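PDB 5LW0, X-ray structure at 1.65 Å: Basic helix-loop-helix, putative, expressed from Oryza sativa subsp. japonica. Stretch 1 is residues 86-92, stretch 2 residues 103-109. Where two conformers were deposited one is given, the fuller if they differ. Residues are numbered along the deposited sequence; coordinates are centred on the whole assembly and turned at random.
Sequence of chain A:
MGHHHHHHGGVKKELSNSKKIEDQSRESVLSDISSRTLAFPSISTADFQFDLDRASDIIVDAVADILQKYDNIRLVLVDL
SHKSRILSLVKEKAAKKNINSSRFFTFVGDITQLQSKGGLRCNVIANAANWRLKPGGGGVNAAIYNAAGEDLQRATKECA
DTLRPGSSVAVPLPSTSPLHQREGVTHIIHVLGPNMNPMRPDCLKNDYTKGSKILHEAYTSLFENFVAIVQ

Stretch 1 86-92: ILSLVKE
Stretch 2 (103-109) RFFTFVG

No hydrogen bond crosses between these two stretches; a small contact, burying 266 Å² in all, is made by packing alone, and a threonine lies at its centre. Residues 86-92 are helical throughout (phi/psi near -64/-42), with Val-90 N to Ile-86 O and Lys-91 N to Leu-87 O both at 2.9 Å. Residues 104-108 form an extended strand running nearly antiparallel to the helix, at 158°, with the axes 8.9 Å apart at closest approach. Register is set by Leu-87 and Thr-106, whose CA atoms lie 6.4 Å apart.

Leu-87 and Val-90, about one helical turn apart, point toward the strand, while Phe-104 and Thr-106, two residues apart, point toward the helix. Leu-87 (m, t) is long enough to spread over several neighbours: its CD2 lies 4.0 Å from Thr-106 CB, its CD1 4.0 Å from Val-108 CG2 and 3.9 Å from Phe-107 O. Compact Val-90 (t) puts CG1 4.0 Å from Thr-106 CG2 and 3.7 Å from Phe-104 CZ, meeting the edge of that ring (chi1 t, chi2 71°).

Thr-106 (p) suits its place because it is small and beta-branched: its CG2 also lies 3.9 Å from Lys-91 CG, and its OG1 3.5 Å from the same Lys-91 CG. Exposed Lys-91 thus contributes aliphatic chain at the margin. Phe-107 directs its CB away.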

ATOM      1  N   ILE A  86      -1.893 -11.972  -7.675  1.00 15.56           N
ATOM      2  CA  ILE A  86      -1.744 -10.563  -8.015  1.00 14.58           C
ATOM      3  C   ILE A  86      -0.274 -10.235  -8.349  1.00 14.65           C
ATOM      4  O   ILE A  86      -0.001  -9.513  -9.317  1.00 14.09           O
ATOM      5  CB  ILE A  86      -2.311  -9.612  -6.901  1.00 16.69           C
ATOM      6  CG1 ILE A  86      -2.400  -8.200  -7.418  1.00 16.49           C
ATOM      7  CG2 ILE A  86      -1.463  -9.669  -5.619  1.00 19.11           C
ATOM      8  CD1 ILE A  86      -3.433  -7.990  -8.491  1.00 17.83           C
ATOM      9  N   LEU A  87       0.679 -10.837  -7.660  1.00 14.79           N
ATOM     10  CA  LEU A  87       2.085 -10.586  -8.044  1.00 14.56           C
ATOM     11  C   LEU A  87       2.395 -11.122  -9.450  1.00 13.71           C
ATOM     12  O   LEU A  87       3.057 -10.466 -10.251  1.00 14.86           O
ATOM     13  CB  LEU A  87       3.085 -11.142  -7.019  1.00 15.26           C
ATOM     14  CG  LEU A  87       3.039 -10.590  -5.616  1.00 14.84           C
ATOM     15  CD1 LEU A  87       4.211 -11.129  -4.806  1.00 15.25           C
ATOM     16  CD2 LEU A  87       3.034  -9.080  -5.609  1.00 14.21           C
ATOM     17  N   SER A  88       1.869 -12.290  -9.775  1.00 14.35           N
ATOM     18  CA  SER A  88       2.113 -12.905 -11.080  0.50 14.91           C
ATOM     19  C   SER A  88       1.531 -12.062 -12.243  1.00 15.48           C
ATOM     20  O   SER A  88       2.207 -11.808 -13.248  1.00 15.61           O
ATOM     21  CB  SER A  88       1.509 -14.330 -11.118  0.50 15.68           C
ATOM     22  OG  SER A  88       1.790 -14.948 -12.355  0.50 15.16           O
ATOM     23  N   LEU A  89       0.304 -11.532 -12.032  1.00 15.58           N
ATOM     24  CA  LEU A  89      -0.328 -10.683 -12.997  1.00 15.66           C
ATOM     25  C   LEU A  89       0.382  -9.395 -13.159  1.00 14.23           C
ATOM     26  O   LEU A  89       0.590  -8.897 -14.269  1.00 16.12           O
ATOM     27  CB  LEU A  89      -1.784 -10.427 -12.618  1.00 16.19           C
ATOM     28  CG  LEU A  89      -2.765 -11.633 -12.739  1.00 17.48           C
ATOM     29  CD1 LEU A  89      -4.047 -11.393 -12.003  1.00 17.95           C
ATOM     30  CD2 LEU A  89      -3.026 -11.930 -14.177  1.00 20.06           C
ATOM     31  N   VAL A  90       0.762  -8.777 -12.037  1.00 13.20           N
ATOM     32  CA  VAL A  90       1.448  -7.517 -12.132  1.00 13.54           C
ATOM     33  C   VAL A  90       2.784  -7.669 -12.813  1.00 13.79           C
ATOM     34  O   VAL A  90       3.165  -6.827 -13.644  1.00 14.98           O
ATOM     35  CB  VAL A  90       1.545  -6.852 -10.758  1.00 13.49           C
ATOM     36  CG1 VAL A  90       2.528  -5.720 -10.757  1.00 14.13           C
ATOM     37  CG2 VAL A  90       0.173  -6.367 -10.324  1.00 13.97           C
ATOM     38  N   LYS A  91       3.512  -8.724 -12.499  1.00 14.51           N
ATOM     39  CA  LYS A  91       4.836  -8.957 -13.191  1.00 16.61           C
ATOM     40  C   LYS A  91       4.643  -9.010 -14.718  1.00 17.43           C
ATOM     41  O   LYS A  91       5.405  -8.424 -15.454  1.00 17.44           O
ATOM     42  CB  LYS A  91       5.481 -10.253 -12.695  1.00 17.35           C
ATOM     43  CG  LYS A  91       6.107 -10.109 -11.362  1.00 21.92           C
ATOM     44  CD  LYS A  91       7.048 -11.280 -11.111  1.00 31.06           C
ATOM     45  CE  LYS A  91       6.564 -12.131 -10.050  1.00 32.52           C
ATOM     46  NZ  LYS A  91       7.470 -13.325  -9.867  1.00 28.28           N
ATOM     47  N   GLU A  92       3.630  -9.746 -15.161  1.00 17.54           N
ATOM     48  CA  GLU A  92       3.385  -9.955 -16.599  1.00 20.71           C
ATOM     49  C   GLU A  92       3.070  -8.626 -17.278  1.00 19.29           C
ATOM     50  O   GLU A  92       3.662  -8.268 -18.300  1.00 19.73           O
ATOM     51  CB  GLU A  92       2.161 -10.839 -16.795  1.00 26.43           C
ATOM     52  CG  GLU A  92       2.358 -12.303 -16.656  1.00 35.51           C
ATOM     53  CD  GLU A  92       1.038 -13.074 -16.776  1.00 45.72           C
ATOM     54  OE1 GLU A  92      -0.022 -12.433 -16.977  1.00 54.63           O
ATOM     55  OE2 GLU A  92       1.063 -14.316 -16.670  1.00 56.98           O
ATOM     56  N   ARG A 103      12.925   0.857 -10.644  1.00 16.11           N
ATOM     57  CA  ARG A 103      12.094   1.818  -9.935  1.00 14.99           C
ATOM     58  C   ARG A 103      10.795   1.173  -9.435  1.00 14.87           C
ATOM     59  O   ARG A 103      10.181   1.715  -8.560  1.00 16.32           O
ATOM     60  CB  ARG A 103      11.788   2.991 -10.848  1.00 18.41           C
ATOM     61  CG  ARG A 103      13.060   3.618 -11.395  1.00 23.24           C
ATOM     62  CD  ARG A 103      12.821   4.947 -12.016  1.00 28.34           C
ATOM     63  NE  ARG A 103      12.473   5.756 -10.934  1.00 35.36           N
ATOM     64  CZ  ARG A 103      11.639   6.727 -10.982  1.00 37.54           C
ATOM     65  NH1 ARG A 103      11.094   7.143 -12.177  1.00 33.59           N
ATOM     66  NH2 ARG A 103      11.376   7.314  -9.863  1.00 27.30           N
ATOM     67  N   PHE A 104      10.361   0.077 -10.071  1.00 12.18           N
ATOM     68  CA  PHE A 104       9.223  -0.723  -9.562  1.00 13.16           C
ATOM     69  C   PHE A 104       9.552  -2.190  -9.689  1.00 13.81           C
ATOM     70  O   PHE A 104      10.039  -2.663 -10.759  1.00 15.93           O
ATOM     71  CB  PHE A 104       7.947  -0.470 -10.401  1.00 13.82           C
ATOM     72  CG  PHE A 104       6.830  -1.413 -10.085  1.00 13.44           C
ATOM     73  CD1 PHE A 104       6.166  -1.289  -8.880  1.00 14.53           C
ATOM     74  CD2 PHE A 104       6.594  -2.523 -10.891  1.00 14.49           C
ATOM     75  CE1 PHE A 104       5.198  -2.214  -8.516  1.00 15.06           C
ATOM     76  CE2 PHE A 104       5.647  -3.472 -10.527  1.00 16.46           C
ATOM     77  CZ  PHE A 104       4.958  -3.311  -9.323  1.00 15.62           C
ATOM     78  N   PHE A 105       9.251  -2.949  -8.650  1.00 13.18           N
ATOM     79  CA  PHE A 105       9.286  -4.368  -8.717  1.00 13.02           C
ATOM     80  C   PHE A 105       8.347  -4.995  -7.726  1.00 12.66           C
ATOM     81  O   PHE A 105       7.842  -4.308  -6.851  1.00 13.55           O
ATOM     82  CB  PHE A 105      10.699  -4.941  -8.625  1.00 13.41           C
ATOM     83  CG  PHE A 105      11.477  -4.493  -7.466  1.00 13.60           C
ATOM     84  CD1 PHE A 105      11.376  -5.135  -6.229  1.00 15.40           C
ATOM     85  CD2 PHE A 105      12.357  -3.440  -7.595  1.00 15.37           C
ATOM     86  CE1 PHE A 105      12.178  -4.759  -5.160  1.00 15.81           C
ATOM     87  CE2 PHE A 105      13.131  -3.026  -6.524  1.00 14.70           C
ATOM     88  CZ  PHE A 105      13.029  -3.689  -5.288  1.00 17.31           C
ATOM     89  N   THR A 106       8.106  -6.300  -7.873  1.00 13.35           N
ATOM     90  CA  THR A 106       7.273  -7.048  -6.890  1.00 12.56           C
ATOM     91  C   THR A 106       8.202  -7.771  -5.934  1.00 13.12           C
ATOM     92  O   THR A 106       9.375  -8.062  -6.274  1.00 13.43           O
ATOM     93  CB  THR A 106       6.367  -8.060  -7.565  1.00 13.61           C
ATOM     94  OG1 THR A 106       7.142  -9.103  -8.197  1.00 15.60           O
ATOM     95  CG2 THR A 106       5.421  -7.416  -8.576  1.00 14.97           C
ATOM     96  N   PHE A 107       7.693  -8.134  -4.769  1.00 12.75           N
ATOM     97  CA  PHE A 107       8.518  -8.750  -3.744  1.00 14.97           C
ATOM     98  C   PHE A 107       7.630  -9.608  -2.885  1.00 14.31           C
ATOM     99  O   PHE A 107       6.602  -9.171  -2.436  1.00 15.40           O
ATOM    100  CB  PHE A 107       9.209  -7.674  -2.918  1.00 13.94           C
ATOM    101  CG  PHE A 107      10.322  -8.179  -2.005  1.00 15.34           C
ATOM    102  CD1 PHE A 107      11.571  -8.376  -2.463  1.00 17.36           C
ATOM    103  CD2 PHE A 107      10.053  -8.390  -0.654  1.00 18.50           C
ATOM    104  CE1 PHE A 107      12.589  -8.767  -1.575  1.00 18.88           C
ATOM    105  CE2 PHE A 107      11.047  -8.755   0.225  1.00 21.53           C
ATOM    106  CZ  PHE A 107      12.284  -9.020  -0.264  1.00 19.99           C
ATOM    107  N   VAL A 108       8.080 -10.834  -2.633  1.00 14.64           N
ATOM    108  CA  VAL A 108       7.354 -11.755  -1.735  1.00 15.19           C
ATOM    109  C   VAL A 108       7.809 -11.566  -0.306  1.00 16.33           C
ATOM    110  O   VAL A 108       9.011 -11.674   0.019  1.00 17.92           O
ATOM    111  CB  VAL A 108       7.599 -13.214  -2.115  1.00 14.78           C
ATOM    112  CG1 VAL A 108       6.800 -14.150  -1.170  1.00 16.57           C
ATOM    113  CG2 VAL A 108       7.232 -13.463  -3.527  1.00 15.82           C
ATOM    114  N   GLY A 109       6.871 -11.276   0.568  1.00 17.02           N
ATOM    115  CA  GLY A 109       7.212 -11.056   1.947  1.00 19.55           C
ATOM    116  C   GLY A 109       6.090 -10.517   2.772  1.00 18.12           C
ATOM    117  O   GLY A 109       5.050 -10.180   2.258  1.00 17.77           O
TER